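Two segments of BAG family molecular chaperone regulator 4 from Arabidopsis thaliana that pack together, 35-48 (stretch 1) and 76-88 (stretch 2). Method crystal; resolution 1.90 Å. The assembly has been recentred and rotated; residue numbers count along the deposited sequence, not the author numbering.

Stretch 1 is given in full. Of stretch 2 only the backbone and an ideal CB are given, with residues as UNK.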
ATOM      1  N   ALA A  35     -10.301  -8.005  11.515  1.00 27.97           N
ATOM      2  CA  ALA A  35      -9.218  -8.138  12.491  1.00 30.68           C
ATOM      3  C   ALA A  35      -8.182  -7.033  12.319  1.00 28.75           C
ATOM      4  O   ALA A  35      -7.833  -6.673  11.198  1.00 28.82           O
ATOM      5  CB  ALA A  35      -8.556  -9.501  12.363  1.00 32.12           C
ATOM      6  N   VAL A  36      -7.685  -6.501  13.431  1.00 26.67           N
ATOM      7  CA  VAL A  36      -6.703  -5.425  13.371  1.00 27.88           C
ATOM      8  C   VAL A  36      -5.466  -5.808  12.550  1.00 28.49           C
ATOM      9  O   VAL A  36      -4.863  -4.955  11.894  1.00 23.88           O
ATOM     10  CB  VAL A  36      -6.281  -4.952  14.784  1.00 37.77           C
ATOM     11  CG1 VAL A  36      -5.671  -6.099  15.577  1.00 36.95           C
ATOM     12  CG2 VAL A  36      -5.311  -3.784  14.690  1.00 45.75           C
ATOM     13  N   ARG A  37      -5.095  -7.086  12.568  1.00 27.98           N
ATOM     14  CA  ARG A  37      -3.898  -7.518  11.845  1.00 26.14           C
ATOM     15  C   ARG A  37      -4.002  -7.291  10.335  1.00 20.22           C
ATOM     16  O   ARG A  37      -2.987  -7.129   9.663  1.00 22.51           O
ATOM     17  CB  ARG A  37      -3.544  -8.981  12.140  1.00 26.96           C
ATOM     18  CG  ARG A  37      -4.457 -10.003  11.481  1.00 28.19           C
ATOM     19  CD  ARG A  37      -3.759 -11.351  11.344  1.00 35.01           C
ATOM     20  NE  ARG A  37      -4.659 -12.378  10.828  1.00 36.15           N
ATOM     21  CZ  ARG A  37      -5.299 -13.255  11.592  1.00 36.37           C
ATOM     22  NH1 ARG A  37      -5.130 -13.236  12.907  1.00 38.37           N
ATOM     23  NH2 ARG A  37      -6.103 -14.155  11.041  1.00 38.21           N
ATOM     24  N   GLU A  38      -5.222  -7.285   9.802  1.00 21.93           N
ATOM     25  CA  GLU A  38      -5.406  -7.029   8.375  1.00 27.48           C
ATOM     26  C   GLU A  38      -4.893  -5.634   8.034  1.00 29.93           C
ATOM     27  O   GLU A  38      -4.157  -5.452   7.066  1.00 20.85           O
ATOM     28  CB  GLU A  38      -6.877  -7.142   7.960  1.00 25.80           C
ATOM     29  CG  GLU A  38      -7.578  -8.405   8.404  1.00 31.41           C
ATOM     30  CD  GLU A  38      -6.831  -9.662   8.011  1.00 33.65           C
ATOM     31  OE1 GLU A  38      -6.231  -9.701   6.918  1.00 38.35           O
ATOM     32  OE2 GLU A  38      -6.853 -10.619   8.805  1.00 31.95           O
ATOM     33  N   PHE A  39      -5.299  -4.647   8.827  1.00 22.08           N
ATOM     34  CA  PHE A  39      -4.879  -3.271   8.592  1.00 23.70           C
ATOM     35  C   PHE A  39      -3.378  -3.122   8.814  1.00 23.13           C
ATOM     36  O   PHE A  39      -2.690  -2.446   8.051  1.00 19.29           O
ATOM     37  CB  PHE A  39      -5.641  -2.312   9.505  1.00 26.74           C
ATOM     38  CG  PHE A  39      -7.131  -2.445   9.412  1.00 26.40           C
ATOM     39  CD1 PHE A  39      -7.779  -2.277   8.198  1.00 32.34           C
ATOM     40  CD2 PHE A  39      -7.884  -2.738  10.535  1.00 28.10           C
ATOM     41  CE1 PHE A  39      -9.153  -2.401   8.105  1.00 32.89           C
ATOM     42  CE2 PHE A  39      -9.260  -2.865  10.449  1.00 32.43           C
ATOM     43  CZ  PHE A  39      -9.894  -2.695   9.230  1.00 29.08           C
ATOM     44  N   ASP A  40      -2.872  -3.764   9.861  1.00 20.79           N
ATOM     45  CA  ASP A  40      -1.460  -3.649  10.190  1.00 23.37           C
ATOM     46  C   ASP A  40      -0.571  -4.359   9.173  1.00 19.79           C
ATOM     47  O   ASP A  40       0.486  -3.848   8.809  1.00 23.08           O
ATOM     48  CB  ASP A  40      -1.194  -4.147  11.612  1.00 24.15           C
ATOM     49  CG  ASP A  40      -1.693  -3.173  12.662  1.00 28.63           C
ATOM     50  OD1 ASP A  40      -1.945  -2.004  12.308  1.00 33.96           O
ATOM     51  OD2 ASP A  40      -1.829  -3.567  13.834  1.00 32.71           O
ATOM     52  N   MET A  41      -0.995  -5.527   8.705  1.00 20.11           N
ATOM     53  CA  MET A  41      -0.241  -6.214   7.661  1.00 18.62           C
ATOM     54  C   MET A  41      -0.223  -5.401   6.369  1.00 19.40           C
ATOM     55  O   MET A  41       0.809  -5.314   5.702  1.00 19.42           O
ATOM     56  CB  MET A  41      -0.810  -7.608   7.392  1.00 20.06           C
ATOM     57  CG  MET A  41      -0.462  -8.645   8.442  1.00 21.63           C
ATOM     58  SD  MET A  41      -0.917 -10.305   7.887  1.00 23.88           S
ATOM     59  CE  MET A  41      -2.702 -10.199   7.923  1.00 21.30           C
ATOM     60  N   ALA A  42      -1.360  -4.813   6.006  1.00 14.86           N
ATOM     61  CA  ALA A  42      -1.406  -3.985   4.802  1.00 15.57           C
ATOM     62  C   ALA A  42      -0.449  -2.801   4.945  1.00 16.98           C
ATOM     63  O   ALA A  42       0.280  -2.458   4.011  1.00 21.80           O
ATOM     64  CB  ALA A  42      -2.831  -3.498   4.523  1.00 20.25           C
ATOM     65  N   ALA A  43      -0.459  -2.178   6.117  1.00 19.82           N
ATOM     66  CA  ALA A  43       0.423  -1.043   6.367  1.00 19.42           C
ATOM     67  C   ALA A  43       1.881  -1.493   6.303  1.00 20.75           C
ATOM     68  O   ALA A  43       2.723  -0.826   5.699  1.00 21.43           O
ATOM     69  CB  ALA A  43       0.108  -0.403   7.721  1.00 21.14           C
ATOM     70  N   GLU A  44       2.174  -2.633   6.919  1.00 19.61           N
ATOM     71  CA  GLU A  44       3.532  -3.160   6.918  1.00 19.52           C
ATOM     72  C   GLU A  44       4.029  -3.460   5.502  1.00 19.20           C
ATOM     73  O   GLU A  44       5.168  -3.143   5.151  1.00 19.62           O
ATOM     74  CB  GLU A  44       3.622  -4.419   7.787  1.00 19.87           C
ATOM     75  CG  GLU A  44       4.842  -5.289   7.502  1.00 19.37           C
ATOM     76  CD  GLU A  44       6.158  -4.602   7.827  1.00 23.88           C
ATOM     77  OE1 GLU A  44       6.149  -3.604   8.578  1.00 23.35           O
ATOM     78  OE2 GLU A  44       7.207  -5.062   7.329  1.00 22.01           O
ATOM     79  N   LEU A  45       3.177  -4.074   4.688  1.00 19.37           N
ATOM     80  CA  LEU A  45       3.602  -4.462   3.352  1.00 13.61           C
ATOM     81  C   LEU A  45       3.817  -3.235   2.474  1.00 17.82           C
ATOM     82  O   LEU A  45       4.692  -3.224   1.614  1.00 18.56           O
ATOM     83  CB  LEU A  45       2.608  -5.434   2.720  1.00 18.34           C
ATOM     84  CG  LEU A  45       2.576  -6.814   3.387  1.00 20.10           C
ATOM     85  CD1 LEU A  45       1.473  -7.672   2.788  1.00 16.53           C
ATOM     86  CD2 LEU A  45       3.931  -7.506   3.260  1.00 21.38           C
ATOM     87  N   LEU A  46       3.018  -2.198   2.703  1.00 16.79           N
ATOM     88  CA  LEU A  46       3.218  -0.931   2.014  1.00 20.19           C
ATOM     89  C   LEU A  46       4.561  -0.315   2.397  1.00 21.29           C
ATOM     90  O   LEU A  46       5.271   0.219   1.549  1.00 20.69           O
ATOM     91  CB  LEU A  46       2.074   0.033   2.323  1.00 17.66           C
ATOM     92  CG  LEU A  46       0.746  -0.313   1.647  1.00 19.45           C
ATOM     93  CD1 LEU A  46      -0.398   0.478   2.266  1.00 28.01           C
ATOM     94  CD2 LEU A  46       0.826  -0.062   0.144  1.00 19.22           C
ATOM     95  N   MET A  47       4.910  -0.398   3.678  1.00 18.41           N
ATOM     96  CA  MET A  47       6.194   0.121   4.150  1.00 25.44           C
ATOM     97  C   MET A  47       7.372  -0.625   3.524  1.00 17.01           C
ATOM     98  O   MET A  47       8.401  -0.030   3.206  1.00 21.41           O
ATOM     99  CB  MET A  47       6.266   0.063   5.679  1.00 19.91           C
ATOM    100  CG  MET A  47       5.316   1.041   6.363  1.00 34.76           C
ATOM    101  SD  MET A  47       5.491   1.085   8.158  1.00 39.56           S
ATOM    102  CE  MET A  47       4.119   2.145   8.613  1.00 40.18           C
ATOM    103  N   ARG A  48       7.214  -1.930   3.336  1.00 19.74           N
ATOM    104  CA  ARG A  48       8.256  -2.732   2.708  1.00 22.51           C
ATOM    105  C   ARG A  48       8.470  -2.297   1.261  1.00 24.98           C
ATOM    106  O   ARG A  48       9.599  -2.269   0.770  1.00 21.72           O
ATOM    107  CB  ARG A  48       7.895  -4.218   2.772  1.00 24.35           C
ATOM    108  CG  ARG A  48       7.959  -4.807   4.173  1.00 32.15           C
ATOM    109  CD  ARG A  48       9.387  -5.179   4.542  1.00 39.72           C
ATOM    110  NE  ARG A  48       9.925  -6.185   3.634  1.00 30.99           N
ATOM    111  CZ  ARG A  48      11.215  -6.490   3.531  1.00 31.92           C
ATOM    112  NH1 ARG A  48      11.608  -7.420   2.671  1.00 43.14           N
ATOM    113  NH2 ARG A  48      12.110  -5.863   4.280  1.00 33.15           N
ATOM    114  N   UNK A  76      -2.235   5.267  -0.015  1.00 21.93           N
ATOM    115  CA  UNK A  76      -2.763   4.012   0.509  1.00 21.24           C
ATOM    116  C   UNK A  76      -2.580   3.913   2.022  1.00 20.39           C
ATOM    117  O   UNK A  76      -3.462   3.430   2.730  1.00 22.20           O
ATOM    118  CB  UNK A  76      -2.083   2.826  -0.178  1.00 21.24           C
ATOM    119  N   UNK A  77      -1.435   4.376   2.517  1.00 22.35           N
ATOM    120  CA  UNK A  77      -1.168   4.341   3.948  1.00 23.85           C
ATOM    121  C   UNK A  77      -2.219   5.151   4.701  1.00 25.42           C
ATOM    122  O   UNK A  77      -2.709   4.736   5.754  1.00 23.91           O
ATOM    123  CB  UNK A  77       0.235   4.874   4.247  1.00 23.85           C
ATOM    124  N   UNK A  78      -2.563   6.311   4.154  1.00 28.65           N
ATOM    125  CA  UNK A  78      -3.584   7.158   4.757  1.00 29.38           C
ATOM    126  C   UNK A  78      -4.936   6.458   4.750  1.00 31.48           C
ATOM    127  O   UNK A  78      -5.663   6.491   5.739  1.00 30.57           O
ATOM    128  CB  UNK A  78      -3.675   8.496   4.020  1.00 29.38           C
ATOM    129  N   UNK A  79      -5.268   5.816   3.634  1.00 26.90           N
ATOM    130  CA  UNK A  79      -6.528   5.090   3.535  1.00 27.86           C
ATOM    131  C   UNK A  79      -6.607   3.970   4.573  1.00 26.22           C
ATOM    132  O   UNK A  79      -7.654   3.751   5.182  1.00 27.11           O
ATOM    133  CB  UNK A  79      -6.697   4.516   2.127  1.00 27.86           C
ATOM    134  N   UNK A  80      -5.497   3.266   4.777  1.00 23.97           N
ATOM    135  CA  UNK A  80      -5.457   2.185   5.760  1.00 19.37           C
ATOM    136  C   UNK A  80      -5.614   2.725   7.180  1.00 25.52           C
ATOM    137  O   UNK A  80      -6.372   2.172   7.980  1.00 28.98           O
ATOM    138  CB  UNK A  80      -4.148   1.403   5.637  1.00 19.37           C
ATOM    139  N   UNK A  81      -4.902   3.806   7.488  1.00 26.92           N
ATOM    140  CA  UNK A  81      -5.032   4.457   8.790  1.00 34.52           C
ATOM    141  C   UNK A  81      -6.492   4.786   9.075  1.00 37.05           C
ATOM    142  O   UNK A  81      -6.995   4.545  10.174  1.00 39.96           O
ATOM    143  CB  UNK A  81      -4.180   5.727   8.846  1.00 34.52           C
ATOM    144  N   UNK A  82      -7.164   5.343   8.074  1.00 33.83           N
ATOM    145  CA  UNK A  82      -8.555   5.755   8.216  1.00 40.83           C
ATOM    146  C   UNK A  82      -9.449   4.560   8.518  1.00 44.12           C
ATOM    147  O   UNK A  82     -10.294   4.622   9.406  1.00 40.51           O
ATOM    148  CB  UNK A  82      -9.034   6.465   6.948  1.00 40.83           C
ATOM    149  N   UNK A  83      -9.261   3.474   7.777  1.00 31.45           N
ATOM    150  CA  UNK A  83      -9.999   2.243   8.030  1.00 35.86           C
ATOM    151  C   UNK A  83      -9.765   1.729   9.443  1.00 32.59           C
ATOM    152  O   UNK A  83     -10.708   1.380  10.151  1.00 40.22           O
ATOM    153  CB  UNK A  83      -9.604   1.171   7.013  1.00 35.86           C
ATOM    154  N   UNK A  84      -8.500   1.660   9.841  1.00 30.75           N
ATOM    155  CA  UNK A  84      -8.158   1.168  11.165  1.00 33.50           C
ATOM    156  C   UNK A  84      -8.828   2.031  12.227  1.00 40.66           C
ATOM    157  O   UNK A  84      -9.430   1.519  13.171  1.00 43.97           O
ATOM    158  CB  UNK A  84      -6.641   1.151  11.362  1.00 33.50           C
ATOM    159  N   UNK A  85      -8.730   3.345  12.060  1.00 42.47           N
ATOM    160  CA  UNK A  85      -9.352   4.277  12.993  1.00 46.96           C
ATOM    161  C   UNK A  85     -10.864   4.063  13.049  1.00 59.19           C
ATOM    162  O   UNK A  85     -11.454   4.039  14.128  1.00 62.92           O
ATOM    163  CB  UNK A  85      -9.035   5.720  12.595  1.00 46.96           C
ATOM    164  N   UNK A  86     -11.482   3.900  11.883  1.00 54.57           N
ATOM    165  CA  UNK A  86     -12.919   3.650  11.802  1.00 61.81           C
ATOM    166  C   UNK A  86     -13.334   2.411  12.588  1.00 62.77           C
ATOM    167  O   UNK A  86     -14.432   2.356  13.141  1.00 70.06           O
ATOM    168  CB  UNK A  86     -13.342   3.499  10.339  1.00 61.81           C
ATOM    169  N   UNK A  87     -12.453   1.418  12.629  1.00 62.38           N
ATOM    170  CA  UNK A  87     -12.755   0.152  13.290  1.00 55.60           C
ATOM    171  C   UNK A  87     -12.236   0.113  14.722  1.00 58.63           C
ATOM    172  O   UNK A  87     -12.388  -0.891  15.417  1.00 57.65           O
ATOM    173  CB  UNK A  87     -12.159  -1.010  12.493  1.00 55.60           C
ATOM    174  N   UNK A  88     -11.616   1.204  15.157  1.00 63.49           N
ATOM    175  CA  UNK A  88     -11.149   1.307  16.533  1.00 74.43           C
ATOM    176  C   UNK A  88     -12.266   1.853  17.411  1.00 83.66           C
ATOM    177  O   UNK A  88     -13.316   2.260  16.909  1.00 84.66           O
ATOM    178  OXT UNK A  88     -12.142   1.898  18.635  1.00 88.67           O
ATOM    179  CB  UNK A  88      -9.907   2.196  16.623  1.00 74.43           C
TER

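The helices run nearly antiparallel (166°).

Position 76 is helical, and its CA-to-CB bond points toward stretch 1; the ideal CB lies 3.8 Å from Leu 46 CD1. A methyl so near favours an apolar residue, aliphatic or alanine. It is Leu 76, whose CB packs on Leu 46 CD1.

At 77 the bond points sideways, and the ideal CB is 4.9 Å from Leu 46 CD1, with Met 47 farther along the flank. A long side chain with an aliphatic stem, such as Gln, Met, Lys or Glu, could reach across. Gln 77 does so: its CG comes 4.2 Å from Leu 46 CD1, and its NE2 lies 3.7 Å from Met 47 CG, a packing contact.

Positions 78 and 79 have nothing of stretch 1 within 5.5 Å of the ideal CB, so this contact demands only helix-compatible residues. They are Glu 78 and Ala 79.

Position 80 points toward a hollow formed by Phe 39, Ala 42, Ala 43 and Leu 46. The ideal CB is 5.1 Å from both Ala 43 CB and Leu 46 CD1, leaving room for a modest apolar side chain: Val, Ile or Leu. Val 80 enters as a knob, its CG1 4.1 Å from Phe 39 CB and its CG2 4.3 Å from Leu 46 CD1.

Position 81 points away and 82 is out of reach, so polar residues suit both; they are Asp 81 and Lys 82.

At 83 the bond points toward stretch 1, and the ideal CB is 3.8 Å from Phe 39 CE1. An aliphatic residue suits this aromatic neighbour. Leu 83 packs its CB there.

Position 84 points sideways, its ideal CB 4.1 Å from Phe 39 CB, and the carboxylate of Asp 40 waits beyond. A long basic residue, Lys or Arg, could pack its stem and deliver a charge. Lys 84, extended with every chi t, forms a salt bridge and hydrogen bond from NZ to Asp 40 OD1 (2.7 Å). Its CE touches Val 36 CG2 (3.7 Å), its CA lies over the Phe 39 ring face, and a water links NZ to Asp 40 OD2.

At 85 and 86 nothing of stretch 1 lies within 5.5 Å of the ideal CB, so any helix-compatible residue would do; they are Ala 85 and Arg 86, the latter poorly ordered.

Position 87 points toward the Phe 39 ring, where a small or medium apolar residue fits; Cys 87 SG approaches Phe 39 CZ obliquely at 3.7 Å. Position 88, out of reach, could hold almost any residue; Ser 88 ends the chain, and its OG donates a hydrogen bond to Ala 85 O (2.6 Å).

Stretch 2, residues 76-88: LQEAVDKLKARCS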
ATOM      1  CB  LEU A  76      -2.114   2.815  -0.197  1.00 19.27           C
ATOM      2  CG  LEU A  76      -2.500   2.705  -1.678  1.00 22.16           C
ATOM      3  CD1 LEU A  76      -1.685   1.634  -2.396  1.00 24.55           C
ATOM      4  CD2 LEU A  76      -3.988   2.422  -1.810  1.00 25.97           C
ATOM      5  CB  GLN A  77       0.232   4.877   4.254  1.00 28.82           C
ATOM      6  CG  GLN A  77       1.379   3.973   3.802  1.00 32.63           C
ATOM      7  CD  GLN A  77       2.748   4.597   4.053  1.00 42.63           C
ATOM      8  OE1 GLN A  77       3.090   5.629   3.472  1.00 49.38           O
ATOM      9  NE2 GLN A  77       3.536   3.968   4.918  1.00 38.05           N
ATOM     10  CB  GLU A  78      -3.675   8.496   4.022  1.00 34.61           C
ATOM     11  CG  GLU A  78      -2.434   9.359   4.170  1.00 52.43           C
ATOM     12  CD  GLU A  78      -2.579  10.716   3.508  1.00 61.75           C
ATOM     13  OE1 GLU A  78      -3.689  11.028   3.025  1.00 58.91           O
ATOM     14  OE2 GLU A  78      -1.581  11.468   3.472  1.00 64.30           O
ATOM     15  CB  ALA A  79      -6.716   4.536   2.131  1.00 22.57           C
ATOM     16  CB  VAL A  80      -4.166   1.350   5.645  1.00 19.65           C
ATOM     17  CG1 VAL A  80      -4.039   0.389   6.826  1.00 23.42           C
ATOM     18  CG2 VAL A  80      -4.155   0.579   4.321  1.00 19.34           C
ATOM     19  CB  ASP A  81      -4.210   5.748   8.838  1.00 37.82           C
ATOM     20  CG  ASP A  81      -2.722   5.491   8.838  1.00 47.19           C
ATOM     21  OD1 ASP A  81      -2.309   4.405   9.291  1.00 49.30           O
ATOM     22  OD2 ASP A  81      -1.966   6.380   8.391  1.00 56.46           O
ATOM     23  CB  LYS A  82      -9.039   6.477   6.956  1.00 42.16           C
ATOM     24  CG  LYS A  82      -8.616   7.939   6.864  1.00 56.00           C
ATOM     25  CD  LYS A  82      -7.219   8.148   7.426  1.00 63.99           C
ATOM     26  CE  LYS A  82      -6.588   9.436   6.928  1.00 68.48           C
ATOM     27  NZ  LYS A  82      -5.160   9.523   7.352  1.00 69.63           N
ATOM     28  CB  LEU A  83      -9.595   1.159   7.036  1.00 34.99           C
ATOM     29  CG  LEU A  83     -10.234   1.209   5.655  1.00 40.38           C
ATOM     30  CD1 LEU A  83      -9.871  -0.047   4.882  1.00 36.35           C
ATOM     31  CD2 LEU A  83     -11.738   1.344   5.792  1.00 46.55           C
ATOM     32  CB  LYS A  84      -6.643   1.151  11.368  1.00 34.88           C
ATOM     33  CG  LYS A  84      -6.216   0.487  12.669  1.00 32.50           C
ATOM     34  CD  LYS A  84      -4.705   0.405  12.795  1.00 29.21           C
ATOM     35  CE  LYS A  84      -4.313  -0.281  14.089  1.00 32.56           C
ATOM     36  NZ  LYS A  84      -2.837  -0.402  14.223  1.00 36.92           N
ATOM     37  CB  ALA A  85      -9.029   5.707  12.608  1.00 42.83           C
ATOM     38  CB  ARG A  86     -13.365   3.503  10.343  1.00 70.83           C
ATOM     39  CG  ARG A  86     -14.028   4.740   9.749  1.00 82.18           C
ATOM     40  CD  ARG A  86     -13.015   5.754   9.239  1.00 87.04           C
ATOM     41  NE  ARG A  86     -12.262   6.391  10.315  1.00 89.27           N
ATOM     42  CZ  ARG A  86     -11.399   7.386  10.133  1.00 91.60           C
ATOM     43  NH1 ARG A  86     -11.180   7.861   8.915  1.00 93.67           N
ATOM     44  NH2 ARG A  86     -10.756   7.908  11.168  1.00 92.71           N
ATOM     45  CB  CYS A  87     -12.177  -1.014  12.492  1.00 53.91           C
ATOM     46  SG  CYS A  87     -12.848  -1.144  10.824  1.00 59.50           S
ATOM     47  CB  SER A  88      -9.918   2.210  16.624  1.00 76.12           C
ATOM     48  OG  SER A  88     -10.267   3.573  16.451  1.00 77.53           O
TER
HETATM   49  O   HOH W   1      -2.584  -2.254  16.238  1.00 47.63           O
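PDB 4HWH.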